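Local coordinates for ketosynthase (Streptomyces sp. MSC090213JE08, PDB 6KXD), which is one subunit of the ishigamide ketosynthase/chain length factor pair of a highly reducing type II polyketide synthase, probably serving in polyketide chain assembly, at residues L228-F236 with G326-I337; G24-R35 with L90-L98. All coordinates share one frame; numbering follows the deposited sequence.

Both contacts pack a helix on the same pair of antiparallel neighbours, strands 229-240 and 20-29, but from different sides. Contact 1 lies near the centre of the chain and is almost wholly buried: helix 332-344 and the turn before it lie against the glycines and Phe236 of the strand, with the helix's own Phe335 ring laid between. Contact 2, farther out, sets helix 86-99 against the other face, with branched aliphatic side chains and one serine bond in a shell that reaches the partly exposed Ile33 and Gly97. Backbone hydrogen bonds of Cys233 with Val28 and of Leu235 with Ser26 join the two. Such helix-on-sheet layering is consistent with the thiolase fold.

Contact 1 of 2, residues L228-F236 with G326-I337; sequences LLGEGCGLF and GDTGAASASFQI
Leu228, Leu229 and Gly230 meet Gly326 and Asp327 backbone to backbone, and farther on strand 232-236 runs past helix 332-337, their axes 7.1 Å apart at closest approach. Asp327 N gives a nearly straight bond (178°) to Leu228 O at 2.7 Å, and Gly230 N returns one to Asp327 O at 2.9 Å, arriving well above the carbonyl plane. This end is the looser one: Leu228 and Gly326 are partly exposed, Leu228 CG resting 3.9 Å from Gly326 CA and Leu228 O nearer still. Leu229 and Asp327 run side by side.

Packing tightens along the strand. Phe335 starts away from it, but with CG beside its backbone N (chi1 -74°) the ring lies along the strand backbone. Its rim atom CE1 reaches Cys233 C at 3.5 Å, Glu231 O lies at its edge by CE2, and Ala331 CB covers one face near the rim while also touching Gly232 O. Gly232 and Gly234 leave room for Phe335 and Ser334, Gly230 for Thr328 CG2; Ser334 CB stands 3.5 Å from Gly234 O. At the far end Phe236 turns its edge to the helix, CZ 3.1 Å from Ser334 O and near the ring plane, while CE1 meets Ile337 CG2 at 3.5 Å.

Outside the pair, Asp327 OD2 has a salt bridge to Arg178, Glu231 one to Arg86, and Ser334 OG bonds Ser204. Asp327 OD1 takes the N-H of Gly329 in an Asx turn; this glycine-containing turn leads into a helix packed on a central strand, consistent with the thiolase fold. Buried Glu231 O has no hydrogen-bond partner; C-H groups of the Phe335 edge and Pro30 neighbour it and may offer slight electrostatic compensation. The contact thus relies on ring edges and carbonyls along strand 232-236, and on backbone hydrogen bonds at the Leu228-Gly230 end.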
loop_
_atom_site.group_PDB
_atom_site.type_symbol
_atom_site.label_atom_id
_atom_site.label_comp_id
_atom_site.label_asym_id
_atom_site.label_seq_id
_atom_site.Cartn_x
_atom_site.Cartn_y
_atom_site.Cartn_z
ATOM N N LEU B 228 -20.943 14.874 4.438
ATOM C CA LEU B 228 -20.292 15.903 3.667
ATOM C C LEU B 228 -18.898 15.385 3.271
ATOM O O LEU B 228 -18.063 15.144 4.144
ATOM C CB LEU B 228 -20.162 17.174 4.499
ATOM C CG LEU B 228 -19.611 18.356 3.718
ATOM C CD1 LEU B 228 -20.377 18.539 2.411
ATOM C CD2 LEU B 228 -19.602 19.635 4.544
ATOM N N LEU B 229 -18.664 15.221 1.972
ATOM C CA LEU B 229 -17.401 14.623 1.507
ATOM C C LEU B 229 -16.555 15.720 0.867
ATOM O O LEU B 229 -17.054 16.556 0.134
ATOM C CB LEU B 229 -17.698 13.515 0.499
ATOM C CG LEU B 229 -18.372 12.279 1.090
ATOM C CD1 LEU B 229 -18.784 11.308 0.000
ATOM C CD2 LEU B 229 -17.442 11.599 2.097
ATOM N N GLY B 230 -15.256 15.617 1.116
ATOM C CA GLY B 230 -14.276 16.505 0.531
ATOM C C GLY B 230 -13.248 15.699 -0.224
ATOM O O GLY B 230 -13.333 14.462 -0.377
ATOM N N GLU B 231 -12.269 16.412 -0.748
ATOM C CA GLU B 231 -11.289 15.752 -1.531
ATOM C C GLU B 231 -10.017 16.588 -1.509
ATOM O O GLU B 231 -10.027 17.792 -1.207
ATOM C CB GLU B 231 -11.781 15.578 -2.968
ATOM C CG GLU B 231 -12.035 16.900 -3.647
ATOM C CD GLU B 231 -12.187 16.863 -5.168
ATOM O OE1 GLU B 231 -11.986 15.796 -5.746
ATOM O OE2 GLU B 231 -12.513 17.912 -5.759
ATOM N N GLY B 232 -8.967 15.977 -2.021
ATOM C CA GLY B 232 -7.840 16.672 -2.388
ATOM C C GLY B 232 -6.588 15.892 -2.069
ATOM O O GLY B 232 -6.599 14.672 -1.908
ATOM N N CYS B 233 -5.484 16.618 -1.951
ATOM C CA CYS B 233 -4.203 16.008 -1.663
ATOM C C CYS B 233 -3.347 16.977 -0.853
ATOM O O CYS B 233 -3.254 18.152 -1.160
ATOM C CB CYS B 233 -3.454 15.651 -2.945
ATOM S SG CYS B 233 -1.763 15.024 -2.721
ATOM N N GLY B 234 -2.706 16.452 0.184
ATOM C CA GLY B 234 -1.695 17.151 0.915
ATOM C C GLY B 234 -0.410 16.391 0.834
ATOM O O GLY B 234 -0.440 15.140 0.922
ATOM N N LEU B 235 0.711 17.111 0.624
ATOM C CA LEU B 235 2.022 16.541 0.518
ATOM C C LEU B 235 3.039 17.363 1.307
ATOM O O LEU B 235 2.877 18.599 1.407
ATOM C CB LEU B 235 2.524 16.550 -0.925
ATOM C CG LEU B 235 1.761 15.718 -1.945
ATOM C CD1 LEU B 235 2.388 15.944 -3.312
ATOM C CD2 LEU B 235 1.802 14.233 -1.582
ATOM N N PHE B 236 4.012 16.639 1.844
ATOM C CA PHE B 236 5.101 17.158 2.642
ATOM C C PHE B 236 6.427 16.734 2.058
ATOM O O PHE B 236 6.584 15.596 1.580
ATOM C CB PHE B 236 5.009 16.650 4.075
ATOM C CG PHE B 236 3.637 16.899 4.581
ATOM C CD1 PHE B 236 3.253 18.197 4.931
ATOM C CD2 PHE B 236 2.714 15.877 4.599
ATOM C CE1 PHE B 236 1.963 18.441 5.359
ATOM C CE2 PHE B 236 1.402 16.137 4.954
ATOM C CZ PHE B 236 1.037 17.424 5.331
ATOM N N GLY B 326 -15.260 18.929 4.926
ATOM C CA GLY B 326 -15.900 17.672 4.782
ATOM C C GLY B 326 -14.985 16.547 5.213
ATOM O O GLY B 326 -13.869 16.777 5.714
ATOM N N ASP B 327 -15.478 15.327 5.031
ATOM C CA ASP B 327 -14.736 14.134 5.276
ATOM C C ASP B 327 -13.824 13.956 4.071
ATOM O O ASP B 327 -14.333 13.626 3.000
ATOM C CB ASP B 327 -15.638 12.911 5.477
ATOM C CG ASP B 327 -14.883 11.626 5.782
ATOM O OD1 ASP B 327 -13.637 11.671 5.877
ATOM O OD2 ASP B 327 -15.528 10.591 5.940
ATOM N N THR B 328 -12.532 14.290 4.229
ATOM C CA THR B 328 -11.620 14.251 3.077
ATOM C C THR B 328 -10.947 12.886 2.959
ATOM O O THR B 328 -10.025 12.697 2.146
ATOM C CB THR B 328 -10.578 15.370 3.168
ATOM O OG1 THR B 328 -9.820 15.219 4.383
ATOM C CG2 THR B 328 -11.240 16.722 3.122
ATOM N N GLY B 329 -11.416 11.886 3.707
ATOM C CA GLY B 329 -10.966 10.544 3.425
ATOM C C GLY B 329 -9.469 10.436 3.653
ATOM O O GLY B 329 -8.953 10.886 4.685
ATOM N N ALA B 330 -8.755 9.847 2.688
ATOM C CA ALA B 330 -7.334 9.610 2.827
ATOM C C ALA B 330 -6.565 10.924 2.982
ATOM O O ALA B 330 -5.429 10.885 3.469
ATOM C CB ALA B 330 -6.786 8.799 1.673
ATOM N N ALA B 331 -7.109 12.023 2.461
ATOM C CA ALA B 331 -6.406 13.276 2.532
ATOM C C ALA B 331 -6.367 13.758 3.988
ATOM O O ALA B 331 -5.523 14.570 4.326
ATOM C CB ALA B 331 -7.019 14.315 1.625
ATOM N N SER B 332 -7.303 13.258 4.806
ATOM C CA SER B 332 -7.504 13.800 6.140
ATOM C C SER B 332 -6.197 14.128 6.869
ATOM O O SER B 332 -6.055 15.261 7.252
ATOM C CB SER B 332 -8.401 12.915 6.964
ATOM O OG SER B 332 -8.652 13.592 8.162
ATOM N N ALA B 333 -5.324 13.148 7.168
ATOM C CA ALA B 333 -4.237 13.413 8.110
ATOM C C ALA B 333 -3.250 14.396 7.495
ATOM O O ALA B 333 -2.630 15.136 8.200
ATOM C CB ALA B 333 -3.532 12.159 8.577
ATOM N N SER B 334 -3.120 14.376 6.159
ATOM C CA SER B 334 -2.232 15.310 5.514
ATOM C C SER B 334 -2.789 16.736 5.631
ATOM O O SER B 334 -2.046 17.686 5.874
ATOM C CB SER B 334 -1.995 14.884 4.069
ATOM O OG SER B 334 -1.352 13.646 4.047
ATOM N N PHE B 335 -4.094 16.892 5.451
ATOM C CA PHE B 335 -4.740 18.181 5.632
ATOM C C PHE B 335 -4.597 18.605 7.088
ATOM O O PHE B 335 -4.313 19.762 7.346
ATOM C CB PHE B 335 -6.187 18.159 5.216
ATOM C CG PHE B 335 -6.426 18.125 3.738
ATOM C CD1 PHE B 335 -5.392 18.362 2.847
ATOM C CD2 PHE B 335 -7.682 17.901 3.251
ATOM C CE1 PHE B 335 -5.625 18.348 1.483
ATOM C CE2 PHE B 335 -7.912 17.873 1.888
ATOM C CZ PHE B 335 -6.889 18.143 1.020
ATOM N N GLN B 336 -4.599 17.631 8.006
ATOM C CA GLN B 336 -4.469 17.971 9.426
ATOM C C GLN B 336 -3.081 18.539 9.754
ATOM O O GLN B 336 -2.973 19.576 10.426
ATOM C CB GLN B 336 -4.797 16.766 10.295
ATOM C CG GLN B 336 -6.269 16.451 10.225
ATOM C CD GLN B 336 -6.516 15.071 10.751
ATOM O OE1 GLN B 336 -6.948 14.183 10.048
ATOM N NE2 GLN B 336 -6.224 14.891 12.014
ATOM N N ILE B 337 -2.050 17.863 9.255
ATOM C CA ILE B 337 -0.702 18.282 9.402
ATOM C C ILE B 337 -0.537 19.632 8.697
ATOM O O ILE B 337 0.000 20.541 9.264
ATOM C CB ILE B 337 0.272 17.216 8.895
ATOM C CG1 ILE B 337 0.241 15.960 9.774
ATOM C CG2 ILE B 337 1.653 17.822 8.830
ATOM C CD1 ILE B 337 1.014 14.809 9.221
#

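Contact 2 of 2, residues G24-R35 with L90-L98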
loop_
_atom_site.group_PDB
_atom_site.type_symbol
_atom_site.label_atom_id
_atom_site.label_comp_id
_atom_site.label_asym_id
_atom_site.label_seq_id
_atom_site.Cartn_x
_atom_site.Cartn_y
_atom_site.Cartn_z
ATOM N N GLY B 24 8.677 21.489 3.729
ATOM C CA GLY B 24 7.818 22.047 2.744
ATOM C C GLY B 24 6.507 21.276 2.691
ATOM O O GLY B 24 6.469 20.139 3.125
ATOM N N TRP B 25 5.496 21.922 2.145
ATOM C CA TRP B 25 4.223 21.287 1.971
ATOM C C TRP B 25 3.449 21.935 0.858
ATOM O O TRP B 25 3.736 23.051 0.406
ATOM C CB TRP B 25 3.426 21.297 3.258
ATOM C CG TRP B 25 3.057 22.635 3.788
ATOM C CD1 TRP B 25 3.843 23.511 4.481
ATOM C CD2 TRP B 25 1.775 23.256 3.657
ATOM N NE1 TRP B 25 3.123 24.616 4.827
ATOM C CE2 TRP B 25 1.858 24.501 4.327
ATOM C CE3 TRP B 25 0.565 22.874 3.075
ATOM C CZ2 TRP B 25 0.774 25.371 4.398
ATOM C CZ3 TRP B 25 -0.503 23.744 3.134
ATOM C CH2 TRP B 25 -0.394 24.973 3.794
ATOM N N SER B 26 2.443 21.183 0.431
ATOM C CA SER B 26 1.594 21.589 -0.582
ATOM C C SER B 26 0.241 20.954 -0.342
ATOM O O SER B 26 0.143 19.942 0.354
ATOM C CB SER B 26 2.140 21.200 -1.920
ATOM O OG SER B 26 1.415 21.892 -2.927
ATOM N N ALA B 27 -0.765 21.554 -0.935
ATOM C CA ALA B 27 -2.099 21.058 -0.817
ATOM C C ALA B 27 -2.934 21.526 -1.993
ATOM O O ALA B 27 -2.802 22.630 -2.500
ATOM C CB ALA B 27 -2.742 21.499 0.467
ATOM N N VAL B 28 -3.829 20.640 -2.395
ATOM C CA VAL B 28 -4.869 20.953 -3.277
ATOM C C VAL B 28 -6.087 20.460 -2.521
ATOM O O VAL B 28 -6.119 19.318 -2.089
ATOM C CB VAL B 28 -4.733 20.235 -4.633
ATOM C CG1 VAL B 28 -5.922 20.530 -5.522
ATOM C CG2 VAL B 28 -3.425 20.567 -5.334
ATOM N N SER B 29 -7.009 21.354 -2.270
ATOM C CA SER B 29 -7.982 21.080 -1.262
ATOM C C SER B 29 -9.282 21.810 -1.568
ATOM O O SER B 29 -9.362 22.593 -2.514
ATOM C CB SER B 29 -7.425 21.521 0.072
ATOM O OG SER B 29 -7.553 22.929 0.175
ATOM N N PRO B 30 -10.349 21.589 -0.768
ATOM C CA PRO B 30 -11.587 22.332 -0.981
ATOM C C PRO B 30 -11.435 23.849 -0.788
ATOM O O PRO B 30 -12.325 24.548 -1.197
ATOM C CB PRO B 30 -12.559 21.732 0.045
ATOM C CG PRO B 30 -11.979 20.342 0.292
ATOM C CD PRO B 30 -10.485 20.543 0.256
ATOM N N TYR B 31 -10.287 24.302 -0.253
ATOM C CA TYR B 31 -9.921 25.699 -0.183
ATOM C C TYR B 31 -9.393 26.229 -1.505
ATOM O O TYR B 31 -9.400 27.419 -1.680
ATOM C CB TYR B 31 -8.866 25.939 0.883
ATOM C CG TYR B 31 -9.436 25.804 2.268
ATOM C CD1 TYR B 31 -10.639 26.424 2.571
ATOM C CD2 TYR B 31 -8.789 25.104 3.266
ATOM C CE1 TYR B 31 -11.197 26.328 3.828
ATOM C CE2 TYR B 31 -9.331 25.011 4.543
ATOM C CZ TYR B 31 -10.545 25.625 4.819
ATOM O OH TYR B 31 -11.157 25.565 6.044
ATOM N N GLY B 32 -8.941 25.342 -2.394
ATOM C CA GLY B 32 -8.441 25.756 -3.667
ATOM C C GLY B 32 -7.181 25.023 -4.027
ATOM O O GLY B 32 -6.808 24.033 -3.407
ATOM N N ILE B 33 -6.500 25.516 -5.054
ATOM C CA ILE B 33 -5.287 24.905 -5.450
ATOM C C ILE B 33 -4.114 25.619 -4.800
ATOM O O ILE B 33 -3.867 26.771 -5.065
ATOM C CB ILE B 33 -5.164 24.925 -6.974
ATOM C CG1 ILE B 33 -6.371 24.251 -7.613
ATOM C CG2 ILE B 33 -3.840 24.291 -7.364
ATOM C CD1 ILE B 33 -6.394 24.312 -9.103
ATOM N N GLY B 34 -3.319 24.885 -4.037
ATOM C CA GLY B 34 -2.095 25.375 -3.585
ATOM C C GLY B 34 -2.103 25.557 -2.102
ATOM O O GLY B 34 -3.188 25.688 -1.507
ATOM N N ARG B 35 -0.889 25.521 -1.545
ATOM C CA ARG B 35 -0.580 25.736 -0.164
ATOM C C ARG B 35 -1.204 27.060 0.298
ATOM O O ARG B 35 -1.763 27.119 1.381
ATOM C CB ARG B 35 0.941 25.731 0.014
ATOM C CG ARG B 35 1.468 26.401 1.270
ATOM C CD ARG B 35 2.971 26.228 1.444
ATOM N NE ARG B 35 3.683 26.227 0.172
ATOM C CZ ARG B 35 3.971 27.305 -0.560
ATOM N NH1 ARG B 35 3.851 28.527 -0.059
ATOM N NH2 ARG B 35 4.366 27.145 -1.811
ATOM N N LEU B 90 -4.926 15.222 -8.731
ATOM C CA LEU B 90 -4.746 15.999 -7.519
ATOM C C LEU B 90 -3.339 15.841 -6.957
ATOM O O LEU B 90 -2.746 16.819 -6.446
ATOM C CB LEU B 90 -5.745 15.516 -6.484
ATOM C CG LEU B 90 -7.184 15.899 -6.785
ATOM C CD1 LEU B 90 -8.065 15.052 -5.899
ATOM C CD2 LEU B 90 -7.430 17.369 -6.595
ATOM N N ALA B 91 -2.846 14.599 -6.949
ATOM C CA ALA B 91 -1.522 14.276 -6.468
ATOM C C ALA B 91 -0.498 15.029 -7.303
ATOM O O ALA B 91 0.491 15.567 -6.758
ATOM C CB ALA B 91 -1.241 12.806 -6.529
ATOM N N LEU B 92 -0.726 15.055 -8.625
ATOM C CA LEU B 92 0.310 15.670 -9.518
ATOM C C LEU B 92 0.368 17.171 -9.274
ATOM O O LEU B 92 1.473 17.712 -9.197
ATOM C CB LEU B 92 0.040 15.383 -10.989
ATOM C CG LEU B 92 0.184 13.918 -11.393
ATOM C CD1 LEU B 92 -0.045 13.724 -12.888
ATOM C CD2 LEU B 92 1.514 13.352 -10.988
ATOM N N VAL B 93 -0.799 17.791 -9.166
ATOM C CA VAL B 93 -0.850 19.216 -8.947
ATOM C C VAL B 93 -0.225 19.503 -7.586
ATOM O O VAL B 93 0.581 20.387 -7.451
ATOM C CB VAL B 93 -2.261 19.793 -9.057
ATOM C CG1 VAL B 93 -2.241 21.279 -8.669
ATOM C CG2 VAL B 93 -2.808 19.628 -10.461
ATOM N N ALA B 94 -0.492 18.643 -6.612
ATOM C CA ALA B 94 0.098 18.885 -5.326
ATOM C C ALA B 94 1.622 18.751 -5.407
ATOM O O ALA B 94 2.355 19.493 -4.733
ATOM C CB ALA B 94 -0.485 17.960 -4.290
ATOM N N SER B 95 2.108 17.776 -6.201
ATOM C CA SER B 95 3.535 17.515 -6.306
ATOM C C SER B 95 4.246 18.744 -6.865
ATOM O O SER B 95 5.357 18.986 -6.471
ATOM C CB SER B 95 3.886 16.276 -7.093
ATOM O OG SER B 95 3.626 16.391 -8.468
ATOM N N ASP B 96 3.624 19.381 -7.844
ATOM C CA ASP B 96 4.158 20.589 -8.452
ATOM C C ASP B 96 4.272 21.714 -7.420
ATOM O O ASP B 96 5.295 22.405 -7.382
ATOM C CB ASP B 96 3.277 21.055 -9.599
ATOM C CG ASP B 96 3.517 20.286 -10.886
ATOM O OD1 ASP B 96 4.240 19.269 -10.840
ATOM O OD2 ASP B 96 2.931 20.700 -11.903
ATOM N N GLY B 97 3.243 21.874 -6.583
ATOM C CA GLY B 97 3.259 22.882 -5.496
ATOM C C GLY B 97 4.386 22.610 -4.525
ATOM O O GLY B 97 4.975 23.523 -3.951
ATOM N N LEU B 98 4.699 21.326 -4.312
ATOM C CA LEU B 98 5.695 20.961 -3.368
ATOM C C LEU B 98 7.096 21.192 -3.934
ATOM O O LEU B 98 7.909 21.753 -3.261
ATOM C CB LEU B 98 5.529 19.509 -2.957
ATOM C CG LEU B 98 6.417 19.085 -1.804
ATOM C CD1 LEU B 98 5.981 19.824 -0.548
ATOM C CD2 LEU B 98 6.356 17.579 -1.634
#
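Strand Gly24-Ser29 and helix Leu90-Leu98 run roughly antiparallel, at 147° with axes 6.7 Å apart, and Ser26 and Leu98 bring their CA atoms closest, at 5.0 Å. Ser26 and Val28 point at the helix from alternate positions of the strand. A chi1 of -167° swings Ser26 OG to the side opposite its amide nitrogen, where it gives a hydrogen bond of 3.1 Å to Ala94 O, in the carbonyl plane and on a lone pair. The same oxygen accepts Leu98 N, so two donors grip it and the serine joins the helix without breaking its backbone bonding. Gly97, with no side chain, lets Ser26 OG sit against its CA.

Val28 forks over the helix: CG1 crosses to Leu90 CD2, while CG2 fits 3.6 Å from Val93 CG1 and also rests by Ala94. That Val93 methyl is shared with Ile33 CG2, 3.7 Å away, which arrives from the short strand 32-33 nearly at right angles. At the other end Leu98 CD1 lies 3.4 Å from Trp25 CA, packing on the strand backbone; the CB of Trp25 leaves on the side away from the helix. Arg35, its CG over one face of the indole, gives NE to Trp25 O.

The strand pairs by backbone bonds with 229-240. Helix 35-44 packs behind it, Phe38 and Ala39 touching Ala27, Ser29 and Trp25. Through Leu92, Ser95 and Asp96 helix 86-99 meets helix 156-165, where Asp96 forms a salt bridge with Arg164 and Ser95 bonds His165, and helix 72-76 fits beside Ile33 and Val93.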